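Local coordinates for protein molybdopterin synthase sulfur carrier subunit (Homo sapiens, PDB 5MPO) that carries sulfur, as a thiocarboxylate at its C-terminus, for the dithiolene of molybdopterin and donates it within the molybdopterin synthase complex, at residues B[73-78]-B[95-100]. Residues are numbered along the deposited sequence; the frame is centred on the assembly and turned at random.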
loop_
_atom_site.group_PDB
_atom_site.type_symbol
_atom_site.label_atom_id
_atom_site.label_comp_id
_atom_site.label_asym_id
_atom_site.label_seq_id
_atom_site.Cartn_x
_atom_site.Cartn_y
_atom_site.Cartn_z
ATOM N N ILE B 73 22.026 20.170 12.035
ATOM C CA ILE B 73 22.906 19.181 11.480
ATOM C C ILE B 73 23.198 18.060 12.425
ATOM O O ILE B 73 23.372 18.284 13.592
ATOM C CB ILE B 73 24.261 19.862 11.229
ATOM C CG1 ILE B 73 24.128 20.933 10.173
ATOM C CG2 ILE B 73 25.358 18.907 10.806
ATOM C CD1 ILE B 73 24.031 20.408 8.773
ATOM N N ILE B 74 23.287 16.846 11.913
ATOM C CA ILE B 74 23.774 15.737 12.791
ATOM C C ILE B 74 25.052 15.174 12.145
ATOM O O ILE B 74 25.348 15.416 10.940
ATOM C CB ILE B 74 22.639 14.702 13.066
ATOM C CG1 ILE B 74 22.988 13.739 14.195
ATOM C CG2 ILE B 74 22.240 13.919 11.812
ATOM C CD1 ILE B 74 21.876 12.749 14.528
ATOM N N PHE B 75 25.809 14.450 12.941
ATOM C CA PHE B 75 26.867 13.628 12.405
ATOM C C PHE B 75 26.458 12.167 12.217
ATOM O O PHE B 75 25.695 11.595 13.036
ATOM C CB PHE B 75 28.062 13.596 13.367
ATOM C CG PHE B 75 28.970 14.785 13.290
ATOM C CD1 PHE B 75 29.315 15.364 12.072
ATOM C CD2 PHE B 75 29.561 15.277 14.461
ATOM C CE1 PHE B 75 30.178 16.455 12.028
ATOM C CE2 PHE B 75 30.428 16.366 14.426
ATOM C CZ PHE B 75 30.728 16.952 13.210
ATOM N N ALA B 76 27.048 11.553 11.182
ATOM C CA ALA B 76 27.281 10.110 11.182
ATOM C C ALA B 76 28.803 9.847 11.284
ATOM O O ALA B 76 29.577 10.360 10.471
ATOM C CB ALA B 76 26.708 9.462 9.915
ATOM N N VAL B 77 29.199 9.040 12.267
ATOM C CA VAL B 77 30.577 8.629 12.486
ATOM C C VAL B 77 30.587 7.144 12.281
ATOM O O VAL B 77 29.902 6.410 12.995
ATOM C CB VAL B 77 31.046 8.921 13.949
ATOM C CG1 VAL B 77 32.442 8.318 14.236
ATOM C CG2 VAL B 77 31.002 10.413 14.218
ATOM N N ARG B 78 31.381 6.688 11.331
ATOM C CA ARG B 78 31.396 5.281 10.942
ATOM C C ARG B 78 29.961 4.833 10.668
ATOM O O ARG B 78 29.548 3.788 11.118
ATOM C CB ARG B 78 32.071 4.402 12.020
ATOM C CG ARG B 78 33.600 4.565 12.172
ATOM C CD ARG B 78 34.184 3.610 13.194
ATOM N NE ARG B 78 33.719 3.902 14.560
ATOM C CZ ARG B 78 34.289 4.753 15.426
ATOM N NH1 ARG B 78 35.384 5.466 15.125
ATOM N NH2 ARG B 78 33.746 4.913 16.623
ATOM N N ASP B 95 38.273 6.821 9.274
ATOM C CA ASP B 95 36.867 6.824 9.600
ATOM C C ASP B 95 36.187 7.967 8.861
ATOM O O ASP B 95 36.797 8.977 8.532
ATOM C CB ASP B 95 36.629 6.998 11.084
ATOM C CG ASP B 95 36.893 5.745 11.879
ATOM O OD1 ASP B 95 37.048 4.641 11.310
ATOM O OD2 ASP B 95 36.960 5.882 13.107
ATOM N N GLU B 96 34.907 7.789 8.604
ATOM C CA GLU B 96 34.119 8.742 7.879
ATOM C C GLU B 96 33.291 9.549 8.845
ATOM O O GLU B 96 32.683 9.007 9.739
ATOM C CB GLU B 96 33.235 8.049 6.907
ATOM C CG GLU B 96 33.993 7.548 5.710
ATOM C CD GLU B 96 33.097 6.837 4.732
ATOM O OE1 GLU B 96 31.858 6.755 4.931
ATOM O OE2 GLU B 96 33.645 6.318 3.764
ATOM N N ILE B 97 33.306 10.864 8.679
ATOM C CA ILE B 97 32.472 11.753 9.492
ATOM C C ILE B 97 31.577 12.434 8.471
ATOM O O ILE B 97 32.067 13.222 7.630
ATOM C CB ILE B 97 33.293 12.850 10.225
ATOM C CG1 ILE B 97 34.545 12.284 10.949
ATOM C CG2 ILE B 97 32.414 13.630 11.181
ATOM C CD1 ILE B 97 34.302 11.241 12.003
ATOM N N ALA B 98 30.290 12.127 8.481
ATOM C CA ALA B 98 29.389 12.766 7.501
ATOM C C ALA B 98 28.601 13.883 8.163
ATOM O O ALA B 98 28.201 13.789 9.347
ATOM C CB ALA B 98 28.480 11.751 6.855
ATOM N N VAL B 99 28.489 14.986 7.439
ATOM C CA VAL B 99 27.743 16.150 7.920
ATOM C C VAL B 99 26.358 16.029 7.273
ATOM O O VAL B 99 26.243 16.120 6.034
ATOM C CB VAL B 99 28.400 17.513 7.528
ATOM C CG1 VAL B 99 27.539 18.690 8.021
ATOM C CG2 VAL B 99 29.808 17.597 8.110
ATOM N N ILE B 100 25.361 15.802 8.134
ATOM C CA ILE B 100 24.009 15.372 7.749
ATOM C C ILE B 100 22.991 16.541 7.972
ATOM O O ILE B 100 22.554 16.780 9.088
ATOM C CB ILE B 100 23.595 14.181 8.655
ATOM C CG1 ILE B 100 24.627 13.032 8.664
ATOM C CG2 ILE B 100 22.193 13.687 8.324
ATOM C CD1 ILE B 100 24.683 12.217 7.409
#
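Ile-74 and Ala-76 pair with Ile-100 and Ala-98 through four backbone hydrogen bonds, joining antiparallel neighbours in the mixed sheet of the ubiquitin-like beta-grasp fold; strand 24-29 flanks 96-100 on its other edge. A fifth bond, from Arg-78 N to Glu-96 O, closes the ladder. On the face turned to helix 52-62, Phe-75 has its CG anti to the carbonyl carbon (chi1 -81°), which swings the ring toward strand 96-100. Ile-97 CG2 lies over one ring face, 3.7 Å from Phe-75 CD1, in a CH-pi contact displaced toward the rim, while Ala-98 O meets the ring edge in plane. On the opposite face Ile-74 CG2 packs 3.4 Å from Ile-100 CB, and Ala-76, Ala-98 and Ile-100 contact the chain of another protein. At the strand end, the Arg-78 chain bends at chi3 (-66°), bringing NH1 into a salt bridge with Asp-95 and a hydrogen bond with Val-90 O. Asp-95 OD2 also accepts from Gln-92 N; an alanine here would probably leave that amide and the guanidinium without their carboxylate partner. In the salt bridge the guanidinium and carboxylate planes are turned 65° apart: Arg-78 NH1 approaches Asp-95 OD2 at 2.6 Å from above the carboxylate plane.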